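Local structure of viral CASP8 and FADD-like apoptosis regulator (Molluscum contagiosum virus subtype 1, 2BBR) at residues L27-A35 with F92-V101; S2-L13 with L46-L57. The protein blocks death-receptor-induced apoptosis by interfering with caspase-8 recruitment and activation at the death-inducing signaling complex, and also suppresses host NF-kappa-B activation. All coordinates share one frame; numbering follows the deposited sequence.

Contact 1: L27-A35 with F92-V101. With AZI (azide ion), chain B.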
loop_
_atom_site.group_PDB
_atom_site.type_symbol
_atom_site.label_atom_id
_atom_site.label_comp_id
_atom_site.label_asym_id
_atom_site.label_seq_id
_atom_site.Cartn_x
_atom_site.Cartn_y
_atom_site.Cartn_z
ATOM N N LEU A 27 -6.195 -3.678 1.791
ATOM C CA LEU A 27 -4.841 -3.376 1.355
ATOM C C LEU A 27 -4.837 -2.850 -0.076
ATOM O O LEU A 27 -4.126 -1.897 -0.389
ATOM C CB LEU A 27 -3.945 -4.615 1.462
ATOM C CG LEU A 27 -3.808 -5.216 2.863
ATOM C CD1 LEU A 27 -2.850 -6.393 2.830
ATOM C CD2 LEU A 27 -3.308 -4.158 3.831
ATOM N N LEU A 28 -5.629 -3.465 -0.949
ATOM C CA LEU A 28 -5.679 -3.006 -2.329
ATOM C C LEU A 28 -6.301 -1.621 -2.413
ATOM O O LEU A 28 -5.834 -0.772 -3.170
ATOM C CB LEU A 28 -6.461 -3.990 -3.201
ATOM C CG LEU A 28 -5.811 -5.358 -3.412
ATOM C CD1 LEU A 28 -6.574 -6.113 -4.489
ATOM C CD2 LEU A 28 -4.354 -5.186 -3.830
ATOM N N LEU A 29 -7.355 -1.384 -1.641
ATOM C CA LEU A 29 -7.984 -0.070 -1.652
ATOM C C LEU A 29 -6.967 0.987 -1.224
ATOM O O LEU A 29 -6.932 2.083 -1.776
ATOM C CB LEU A 29 -9.205 -0.042 -0.729
ATOM C CG LEU A 29 -10.478 -0.676 -1.295
ATOM C CD1 LEU A 29 -11.570 -0.662 -0.242
ATOM C CD2 LEU A 29 -10.926 0.089 -2.534
ATOM N N PHE A 30 -6.133 0.650 -0.245
ATOM C CA PHE A 30 -5.105 1.574 0.223
ATOM C C PHE A 30 -4.093 1.835 -0.897
ATOM O O PHE A 30 -3.701 2.976 -1.142
ATOM C CB PHE A 30 -4.398 0.989 1.446
ATOM C CG PHE A 30 -3.207 1.784 1.899
ATOM C CD1 PHE A 30 -3.353 2.891 2.731
ATOM C CD2 PHE A 30 -1.931 1.424 1.488
ATOM C CE1 PHE A 30 -2.234 3.627 3.147
ATOM C CE2 PHE A 30 -0.818 2.149 1.896
ATOM C CZ PHE A 30 -0.967 3.252 2.727
ATOM N N LEU A 31 -3.678 0.774 -1.584
ATOM C CA LEU A 31 -2.722 0.921 -2.678
ATOM C C LEU A 31 -3.263 1.837 -3.773
ATOM O O LEU A 31 -2.498 2.524 -4.458
ATOM C CB LEU A 31 -2.387 -0.445 -3.288
ATOM C CG LEU A 31 -1.499 -1.389 -2.475
ATOM C CD1 LEU A 31 -1.350 -2.705 -3.223
ATOM C CD2 LEU A 31 -0.133 -0.751 -2.234
ATOM N N CYS A 32 -4.585 1.842 -3.929
ATOM C CA CYS A 32 -5.251 2.656 -4.944
ATOM C C CYS A 32 -5.744 3.993 -4.406
ATOM O O CYS A 32 -6.466 4.705 -5.100
ATOM C CB CYS A 32 -6.456 1.904 -5.515
ATOM S SG CYS A 32 -6.079 0.343 -6.322
ATOM N N HIS A 33 -5.344 4.342 -3.188
ATOM C CA HIS A 33 -5.808 5.575 -2.560
ATOM C C HIS A 33 -5.628 6.863 -3.364
ATOM O O HIS A 33 -6.542 7.686 -3.419
ATOM C CB HIS A 33 -5.148 5.739 -1.191
ATOM C CG HIS A 33 -5.743 6.835 -0.360
ATOM N ND1 HIS A 33 -6.989 6.740 0.219
ATOM C CD2 HIS A 33 -5.264 8.057 -0.028
ATOM C CE1 HIS A 33 -7.254 7.858 0.872
ATOM N NE2 HIS A 33 -6.223 8.674 0.737
ATOM N N ASP A 34 -4.464 7.046 -3.977
ATOM C CA ASP A 34 -4.200 8.256 -4.752
ATOM C C ASP A 34 -4.881 8.266 -6.114
ATOM O O ASP A 34 -5.410 9.292 -6.545
ATOM C CB ASP A 34 -2.698 8.436 -4.963
ATOM C CG ASP A 34 -1.924 8.427 -3.667
ATOM O OD1 ASP A 34 -2.263 9.224 -2.767
ATOM O OD2 ASP A 34 -0.977 7.623 -3.551
ATOM N N ALA A 35 -4.868 7.124 -6.793
ATOM C CA ALA A 35 -5.460 7.024 -8.123
ATOM C C ALA A 35 -6.979 6.886 -8.136
ATOM O O ALA A 35 -7.644 7.418 -9.028
ATOM C CB ALA A 35 -4.829 5.860 -8.875
ATOM N N PHE A 92 1.633 2.423 -11.844
ATOM C CA PHE A 92 1.303 3.634 -11.100
ATOM C C PHE A 92 1.586 3.492 -9.604
ATOM O O PHE A 92 1.774 4.487 -8.910
ATOM C CB PHE A 92 -0.173 3.988 -11.299
ATOM C CG PHE A 92 -1.110 3.166 -10.461
ATOM C CD1 PHE A 92 -1.495 3.596 -9.194
ATOM C CD2 PHE A 92 -1.583 1.944 -10.924
ATOM C CE1 PHE A 92 -2.336 2.821 -8.403
ATOM C CE2 PHE A 92 -2.425 1.161 -10.140
ATOM C CZ PHE A 92 -2.802 1.601 -8.875
ATOM N N LEU A 93 1.612 2.259 -9.107
ATOM C CA LEU A 93 1.846 2.036 -7.682
ATOM C C LEU A 93 3.133 2.687 -7.201
ATOM O O LEU A 93 4.164 2.634 -7.868
ATOM C CB LEU A 93 1.867 0.537 -7.381
ATOM C CG LEU A 93 0.532 -0.175 -7.637
ATOM C CD1 LEU A 93 0.758 -1.672 -7.693
ATOM C CD2 LEU A 93 -0.483 0.189 -6.564
ATOM N N THR A 94 3.068 3.303 -6.028
ATOM C CA THR A 94 4.232 3.981 -5.481
ATOM C C THR A 94 4.926 3.172 -4.398
ATOM O O THR A 94 4.309 2.346 -3.720
ATOM C CB THR A 94 3.848 5.351 -4.888
ATOM O OG1 THR A 94 2.951 5.157 -3.786
ATOM C CG2 THR A 94 3.180 6.223 -5.947
ATOM N N ARG A 95 6.223 3.410 -4.249
ATOM C CA ARG A 95 6.993 2.732 -3.224
ATOM C C ARG A 95 6.401 3.069 -1.853
ATOM O O ARG A 95 6.355 2.220 -0.965
ATOM C CB ARG A 95 8.459 3.160 -3.306
ATOM C CG ARG A 95 9.332 2.705 -2.149
ATOM C CD ARG A 95 9.297 1.208 -1.910
ATOM N NE ARG A 95 10.274 0.856 -0.884
ATOM C CZ ARG A 95 10.291 -0.290 -0.216
ATOM N NH1 ARG A 95 9.376 -1.217 -0.459
ATOM N NH2 ARG A 95 11.222 -0.499 0.706
ATOM N N TYR A 96 5.930 4.303 -1.690
ATOM C CA TYR A 96 5.330 4.718 -0.426
ATOM C C TYR A 96 4.174 3.802 -0.023
ATOM O O TYR A 96 4.162 3.252 1.079
ATOM C CB TYR A 96 4.820 6.163 -0.520
ATOM C CG TYR A 96 3.952 6.586 0.645
ATOM C CD1 TYR A 96 4.465 6.648 1.940
ATOM C CD2 TYR A 96 2.612 6.905 0.452
ATOM C CE1 TYR A 96 3.663 7.014 3.015
ATOM C CE2 TYR A 96 1.799 7.271 1.521
ATOM C CZ TYR A 96 2.333 7.324 2.799
ATOM O OH TYR A 96 1.536 7.684 3.861
ATOM N N ARG A 97 3.204 3.630 -0.913
ATOM C CA ARG A 97 2.046 2.801 -0.600
ATOM C C ARG A 97 2.404 1.329 -0.430
ATOM O O ARG A 97 1.913 0.662 0.482
ATOM C CB ARG A 97 0.979 2.945 -1.692
ATOM C CG ARG A 97 0.450 4.357 -1.906
ATOM C CD ARG A 97 -0.693 4.690 -0.972
ATOM N NE ARG A 97 -1.062 6.099 -1.066
ATOM C CZ ARG A 97 -1.520 6.805 -0.042
ATOM N NH1 ARG A 97 -1.669 6.218 1.138
ATOM N NH2 ARG A 97 -1.780 8.097 -0.185
ATOM N N LYS A 98 3.244 0.811 -1.317
ATOM C CA LYS A 98 3.631 -0.590 -1.222
ATOM C C LYS A 98 4.395 -0.861 0.072
ATOM O O LYS A 98 4.167 -1.875 0.737
ATOM C CB LYS A 98 4.462 -0.988 -2.443
ATOM C CG LYS A 98 3.644 -1.034 -3.732
ATOM C CD LYS A 98 4.481 -1.431 -4.938
ATOM C CE LYS A 98 5.380 -0.297 -5.401
ATOM N NZ LYS A 98 6.350 -0.763 -6.430
ATOM N N LEU A 99 5.290 0.050 0.440
ATOM C CA LEU A 99 6.063 -0.104 1.667
ATOM C C LEU A 99 5.161 -0.112 2.893
ATOM O O LEU A 99 5.344 -0.923 3.799
ATOM C CB LEU A 99 7.090 1.022 1.801
ATOM C CG LEU A 99 7.909 1.051 3.098
ATOM C CD1 LEU A 99 8.633 -0.272 3.302
ATOM C CD2 LEU A 99 8.910 2.192 3.037
ATOM N N MET A 100 4.189 0.793 2.929
ATOM C CA MET A 100 3.287 0.844 4.072
ATOM C C MET A 100 2.513 -0.465 4.227
ATOM O O MET A 100 2.313 -0.947 5.343
ATOM C CB MET A 100 2.324 2.025 3.948
ATOM C CG MET A 100 2.999 3.389 4.077
ATOM S SD MET A 100 3.938 3.617 5.616
ATOM C CE MET A 100 5.598 3.576 4.976
ATOM N N VAL A 101 2.067 -1.044 3.118
ATOM C CA VAL A 101 1.344 -2.309 3.203
ATOM C C VAL A 101 2.260 -3.385 3.776
ATOM O O VAL A 101 1.872 -4.130 4.681
ATOM C CB VAL A 101 0.836 -2.778 1.822
ATOM C CG1 VAL A 101 0.330 -4.214 1.915
ATOM C CG2 VAL A 101 -0.283 -1.858 1.340
HETATM N N1 AZI B . 8.217 -2.980 -5.051
HETATM N N2 AZI B . 7.904 -2.355 -4.109
HETATM N N3 AZI B . 7.655 -1.754 -3.143
HETATM O O HOH W 1 0.296 3.333 -4.982
HETATM O O HOH W 2 1.763 7.527 -2.910
#
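Leu31 and Phe30 pack against Arg97 and Val101 where the two death effector domains of this tandem protein meet. Helix 22-31 of the first domain and helix 95-104 of the second run nearly antiparallel here. The segment axes make 158° and approach to 9.8 Å. The tight part is apolar. Val101 points toward the other helix and splits its branches: CG1 meets Leu27, while CG2 sits 3.7 Å from Leu31 CD2 and also touches Phe30 CD2. The CZ corner of the Phe30 ring packs on Met100 CB. Leu31 CB also meets Leu93 CD2, 3.8 Å away. Helix 136-145 adds Val137 and Leu141 to the surroundings of Phe30.

Arg97 leads from this buried part to the open edge at Asp34. It bends at its second torsion (chi2 -86°), which carries CD over one face of Phe30 in a CH-pi contact. The guanidinium stands steeply to that ring, with an off-centre cation-pi component. His33 CB lies over one face of the guanidinium and Tyr96 CE2 over the opposite face. NH1 forms a salt bridge with Glu144, so the group is held between two carboxylates. Water 1 bridges Leu31 O and Thr94 N. Thr94 caps helix 95-104, its OG1 accepting from Arg97 N. Beyond, Arg95 NH1 and, weakly, Lys98 NZ bind an azide ion, probably from the crystallisation liquor; Lys98 NZ also pairs with Glu62.

The exposed Asp34 is gripped side-on. Water 2 donates to its OD2 and also hydrogen-bonds Thr94 OG1. Arg97 NE reaches Asp34 OD2 at 2.9 Å in a nearly straight bond (171°), from above the carboxylate plane, while Arg97 NH2 meets Asp34 OD1 on its syn side, though tilted out of that plane, also at 2.9 Å.

Contact 2: S2-L13 with L46-L57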
loop_
_atom_site.group_PDB
_atom_site.type_symbol
_atom_site.label_atom_id
_atom_site.label_comp_id
_atom_site.label_asym_id
_atom_site.label_seq_id
_atom_site.Cartn_x
_atom_site.Cartn_y
_atom_site.Cartn_z
ATOM N N SER A 2 -3.003 2.580 -28.180
ATOM C CA SER A 2 -2.332 1.841 -27.072
ATOM C C SER A 2 -2.434 0.334 -27.284
ATOM O O SER A 2 -3.310 -0.142 -28.006
ATOM C CB SER A 2 -2.965 2.214 -25.729
ATOM O OG SER A 2 -2.788 3.591 -25.442
ATOM N N ASP A 3 -1.531 -0.410 -26.650
ATOM C CA ASP A 3 -1.509 -1.865 -26.760
ATOM C C ASP A 3 -2.454 -2.500 -25.745
ATOM O O ASP A 3 -2.177 -2.510 -24.546
ATOM C CB ASP A 3 -0.083 -2.383 -26.544
ATOM C CG ASP A 3 -0.010 -3.897 -26.522
ATOM O OD1 ASP A 3 -0.557 -4.536 -27.446
ATOM O OD2 ASP A 3 0.602 -4.451 -25.582
ATOM N N SER A 4 -3.567 -3.037 -26.235
ATOM C CA SER A 4 -4.564 -3.664 -25.372
ATOM C C SER A 4 -4.011 -4.874 -24.621
ATOM O O SER A 4 -4.554 -5.272 -23.591
ATOM C CB SER A 4 -5.780 -4.093 -26.196
ATOM O OG SER A 4 -5.439 -5.108 -27.123
ATOM N N LYS A 5 -2.933 -5.452 -25.140
ATOM C CA LYS A 5 -2.318 -6.621 -24.517
ATOM C C LYS A 5 -1.893 -6.364 -23.074
ATOM O O LYS A 5 -1.913 -7.275 -22.244
ATOM C CB LYS A 5 -1.099 -7.075 -25.325
ATOM C CG LYS A 5 -0.351 -8.241 -24.694
ATOM C CD LYS A 5 0.914 -8.588 -25.461
ATOM C CE LYS A 5 1.674 -9.715 -24.779
ATOM N NZ LYS A 5 2.935 -10.056 -25.497
ATOM N N GLU A 6 -1.508 -5.127 -22.776
ATOM C CA GLU A 6 -1.066 -4.771 -21.433
ATOM C C GLU A 6 -2.231 -4.438 -20.507
ATOM O O GLU A 6 -2.022 -4.044 -19.360
ATOM C CB GLU A 6 -0.107 -3.581 -21.493
ATOM C CG GLU A 6 -0.748 -2.290 -21.976
ATOM C CD GLU A 6 0.244 -1.149 -22.085
ATOM O OE1 GLU A 6 1.216 -1.279 -22.857
ATOM O OE2 GLU A 6 0.051 -0.122 -21.399
ATOM N N VAL A 7 -3.452 -4.602 -21.002
ATOM C CA VAL A 7 -4.637 -4.302 -20.207
ATOM C C VAL A 7 -5.580 -5.496 -20.079
ATOM O O VAL A 7 -6.313 -5.825 -21.013
ATOM C CB VAL A 7 -5.427 -3.122 -20.817
ATOM C CG1 VAL A 7 -6.637 -2.802 -19.956
ATOM C CG2 VAL A 7 -4.526 -1.907 -20.945
ATOM N N PRO A 8 -5.563 -6.171 -18.919
ATOM C CA PRO A 8 -6.439 -7.327 -18.700
ATOM C C PRO A 8 -7.892 -6.857 -18.629
ATOM O O PRO A 8 -8.170 -5.783 -18.099
ATOM C CB PRO A 8 -5.948 -7.885 -17.365
ATOM C CG PRO A 8 -4.496 -7.493 -17.347
ATOM C CD PRO A 8 -4.557 -6.072 -17.847
ATOM N N SER A 9 -8.815 -7.654 -19.157
ATOM C CA SER A 9 -10.225 -7.275 -19.139
ATOM C C SER A 9 -10.758 -7.228 -17.713
ATOM O O SER A 9 -10.313 -7.990 -16.852
ATOM C CB SER A 9 -11.060 -8.266 -19.950
ATOM O OG SER A 9 -11.253 -9.472 -19.230
ATOM N N LEU A 10 -11.714 -6.336 -17.467
ATOM C CA LEU A 10 -12.305 -6.205 -16.140
ATOM C C LEU A 10 -12.952 -7.499 -15.654
ATOM O O LEU A 10 -12.755 -7.898 -14.507
ATOM C CB LEU A 10 -13.338 -5.072 -16.114
ATOM C CG LEU A 10 -12.797 -3.646 -15.977
ATOM C CD1 LEU A 10 -11.926 -3.300 -17.173
ATOM C CD2 LEU A 10 -13.959 -2.673 -15.863
ATOM N N PRO A 11 -13.741 -8.172 -16.513
ATOM C CA PRO A 11 -14.378 -9.421 -16.085
ATOM C C PRO A 11 -13.353 -10.382 -15.485
ATOM O O PRO A 11 -13.593 -11.008 -14.453
ATOM C CB PRO A 11 -14.987 -9.952 -17.378
ATOM C CG PRO A 11 -15.364 -8.693 -18.095
ATOM C CD PRO A 11 -14.140 -7.827 -17.890
ATOM N N PHE A 12 -12.209 -10.486 -16.150
ATOM C CA PHE A 12 -11.119 -11.344 -15.705
ATOM C C PHE A 12 -10.682 -10.902 -14.307
ATOM O O PHE A 12 -10.331 -11.725 -13.458
ATOM C CB PHE A 12 -9.955 -11.223 -16.693
ATOM C CG PHE A 12 -8.690 -11.890 -16.240
ATOM C CD1 PHE A 12 -8.586 -13.276 -16.203
ATOM C CD2 PHE A 12 -7.588 -11.124 -15.870
ATOM C CE1 PHE A 12 -7.399 -13.889 -15.806
ATOM C CE2 PHE A 12 -6.399 -11.727 -15.472
ATOM C CZ PHE A 12 -6.306 -13.113 -15.441
ATOM N N LEU A 13 -10.734 -9.594 -14.075
ATOM C CA LEU A 13 -10.340 -9.002 -12.800
ATOM C C LEU A 13 -11.363 -9.221 -11.686
ATOM O O LEU A 13 -10.999 -9.628 -10.581
ATOM C CB LEU A 13 -10.095 -7.507 -12.989
ATOM C CG LEU A 13 -9.190 -7.177 -14.178
ATOM C CD1 LEU A 13 -9.062 -5.679 -14.319
ATOM C CD2 LEU A 13 -7.824 -7.818 -13.989
ATOM N N LEU A 46 -10.865 -0.667 -9.142
ATOM C CA LEU A 46 -10.421 -1.245 -10.406
ATOM C C LEU A 46 -11.056 -0.533 -11.594
ATOM O O LEU A 46 -10.392 -0.273 -12.597
ATOM C CB LEU A 46 -10.754 -2.739 -10.461
ATOM C CG LEU A 46 -10.037 -3.631 -9.446
ATOM C CD1 LEU A 46 -10.414 -5.082 -9.696
ATOM C CD2 LEU A 46 -8.531 -3.451 -9.570
ATOM N N CYS A 47 -12.342 -0.224 -11.484
ATOM C CA CYS A 47 -13.037 0.469 -12.560
ATOM C C CYS A 47 -12.395 1.833 -12.775
ATOM O O CYS A 47 -12.196 2.266 -13.908
ATOM C CB CYS A 47 -14.521 0.633 -12.221
ATOM S SG CYS A 47 -15.440 -0.929 -12.113
ATOM N N SER A 48 -12.067 2.508 -11.678
ATOM C CA SER A 48 -11.438 3.815 -11.763
ATOM C C SER A 48 -10.077 3.704 -12.449
ATOM O O SER A 48 -9.730 4.530 -13.292
ATOM C CB SER A 48 -11.265 4.412 -10.368
ATOM O OG SER A 48 -10.699 5.706 -10.455
ATOM N N LEU A 49 -9.305 2.683 -12.087
ATOM C CA LEU A 49 -7.998 2.491 -12.700
ATOM C C LEU A 49 -8.155 2.169 -14.182
ATOM O O LEU A 49 -7.365 2.619 -15.005
ATOM C CB LEU A 49 -7.228 1.368 -12.000
ATOM C CG LEU A 49 -6.802 1.629 -10.553
ATOM C CD1 LEU A 49 -6.007 0.435 -10.046
ATOM C CD2 LEU A 49 -5.961 2.895 -10.469
ATOM N N SER A 50 -9.182 1.395 -14.518
ATOM C CA SER A 50 -9.436 1.035 -15.910
ATOM C C SER A 50 -9.721 2.290 -16.734
ATOM O O SER A 50 -9.228 2.442 -17.849
ATOM C CB SER A 50 -10.627 0.078 -15.998
ATOM O OG SER A 50 -10.378 -1.110 -15.268
ATOM N N GLN A 51 -10.516 3.191 -16.166
ATOM C CA GLN A 51 -10.878 4.443 -16.826
ATOM C C GLN A 51 -9.649 5.276 -17.164
ATOM O O GLN A 51 -9.627 6.004 -18.159
ATOM C CB GLN A 51 -11.785 5.269 -15.917
ATOM C CG GLN A 51 -13.175 4.706 -15.721
ATOM C CD GLN A 51 -13.862 5.314 -14.518
ATOM O OE1 GLN A 51 -13.675 6.492 -14.215
ATOM N NE2 GLN A 51 -14.667 4.516 -13.829
ATOM N N GLN A 52 -8.630 5.167 -16.320
ATOM C CA GLN A 52 -7.393 5.919 -16.486
ATOM C C GLN A 52 -6.317 5.119 -17.209
ATOM O O GLN A 52 -5.219 5.620 -17.440
ATOM C CB GLN A 52 -6.866 6.338 -15.110
ATOM C CG GLN A 52 -7.793 7.267 -14.344
ATOM C CD GLN A 52 -7.388 7.423 -12.893
ATOM O OE1 GLN A 52 -7.875 6.703 -12.019
ATOM N NE2 GLN A 52 -6.482 8.355 -12.629
ATOM N N ARG A 53 -6.646 3.882 -17.567
ATOM C CA ARG A 53 -5.711 2.977 -18.225
ATOM C C ARG A 53 -4.479 2.785 -17.344
ATOM O O ARG A 53 -3.341 2.764 -17.819
ATOM C CB ARG A 53 -5.301 3.503 -19.603
ATOM C CG ARG A 53 -4.734 2.407 -20.486
ATOM C CD ARG A 53 -4.509 2.868 -21.913
ATOM N NE ARG A 53 -4.162 1.746 -22.784
ATOM C CZ ARG A 53 -3.073 0.996 -22.645
ATOM N NH1 ARG A 53 -2.212 1.242 -21.670
ATOM N NH2 ARG A 53 -2.849 -0.008 -23.482
ATOM N N LYS A 54 -4.720 2.655 -16.046
ATOM C CA LYS A 54 -3.644 2.438 -15.088
ATOM C C LYS A 54 -3.694 0.992 -14.617
ATOM O O LYS A 54 -2.785 0.521 -13.934
ATOM C CB LYS A 54 -3.794 3.370 -13.882
ATOM C CG LYS A 54 -3.559 4.836 -14.189
ATOM C CD LYS A 54 -3.741 5.691 -12.944
ATOM C CE LYS A 54 -3.520 7.166 -13.245
ATOM N NZ LYS A 54 -3.729 8.010 -12.037
ATOM N N LEU A 55 -4.760 0.291 -14.993
ATOM C CA LEU A 55 -4.949 -1.101 -14.604
ATOM C C LEU A 55 -4.278 -2.015 -15.621
ATOM O O LEU A 55 -4.940 -2.703 -16.400
ATOM C CB LEU A 55 -6.447 -1.408 -14.507
ATOM C CG LEU A 55 -6.899 -2.655 -13.745
ATOM C CD1 LEU A 55 -6.305 -2.656 -12.347
ATOM C CD2 LEU A 55 -8.415 -2.665 -13.673
ATOM N N THR A 56 -2.950 -2.011 -15.598
ATOM C CA THR A 56 -2.144 -2.805 -16.511
ATOM C C THR A 56 -1.759 -4.152 -15.917
ATOM O O THR A 56 -2.005 -4.426 -14.743
ATOM C CB THR A 56 -0.846 -2.071 -16.849
ATOM O OG1 THR A 56 -0.095 -1.873 -15.643
ATOM C CG2 THR A 56 -1.145 -0.722 -17.485
ATOM N N LEU A 57 -1.154 -4.993 -16.747
ATOM C CA LEU A 57 -0.691 -6.300 -16.308
ATOM C C LEU A 57 0.288 -6.082 -15.156
ATOM O O LEU A 57 0.203 -6.738 -14.117
ATOM C CB LEU A 57 0.004 -7.015 -17.473
ATOM C CG LEU A 57 0.742 -8.342 -17.247
ATOM C CD1 LEU A 57 2.062 -8.107 -16.544
ATOM C CD2 LEU A 57 -0.134 -9.274 -16.452
HETATM O O HOH W 3 -7.694 -3.609 -16.909
#
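Arg53 reaches across to Glu6 and Ser2, joining the N-terminal arm to the end of helix 42-51 in the first death effector domain. Arg53 follows that helix with positive phi in a Schellman motif. Its chain is extended from CG to NE, with CG anti to the backbone N (chi1 -160°); the last torsion then turns the guanidinium. Ser2 lies over one face of this group and Val7 CG2 over the opposite one. Arg53 NH1 donates a nearly straight hydrogen bond to Glu6 OE2 (2.7 Å), part of a salt bridge. It comes from above the carboxylate plane, and the two flat groups are 65° apart. Glu6 starts between its backbone N and carbonyl carbon (chi1 66°) and then runs extended to the arginine.

The backbones join where Leu57 N donates to Glu6 O at 2.9 Å. Thr56 CA makes a CA-H...O contact with the same oxygen. Pro8 CD packs near Leu55 O, and water 3 donates to Leu55 O.

Farther along, Leu10 CD1 rests 3.3 Å from Ser50 OG. Ser50 OG donates to Leu46 O at 2.8 Å; Ser50 N reaches the same oxygen from the opposite face of its carbonyl plane. Leu13 CB meets Leu46 CD1, 4.1 Å away.

Helix 10-17 thus packs beside helix 42-51. Helix 57-66 joins them through Leu60, which touches both Leu13 and Leu55, while Leu57 packs on Phe77 of helix 70-77.

How the contacts relate
From the N terminus, the chain passes through the arm and the start of helix 10-17, then helix 22-31, and comes back along helix 42-51. There contact 2 closes a loop within the first death effector domain. The chain then runs through further helices to 92-101, where contact 1 closes a longer loop between the two domains. The contacts cross, since 27-35 lies between the segments of contact 2 while 92-101 lies beyond them. Their centres are about 17 Å apart, yet they touch. Leu49 of 46-57 packs on both Ala35 and Phe92 of contact 1, so helix 42-51 links the N-terminal arm to the domain junction.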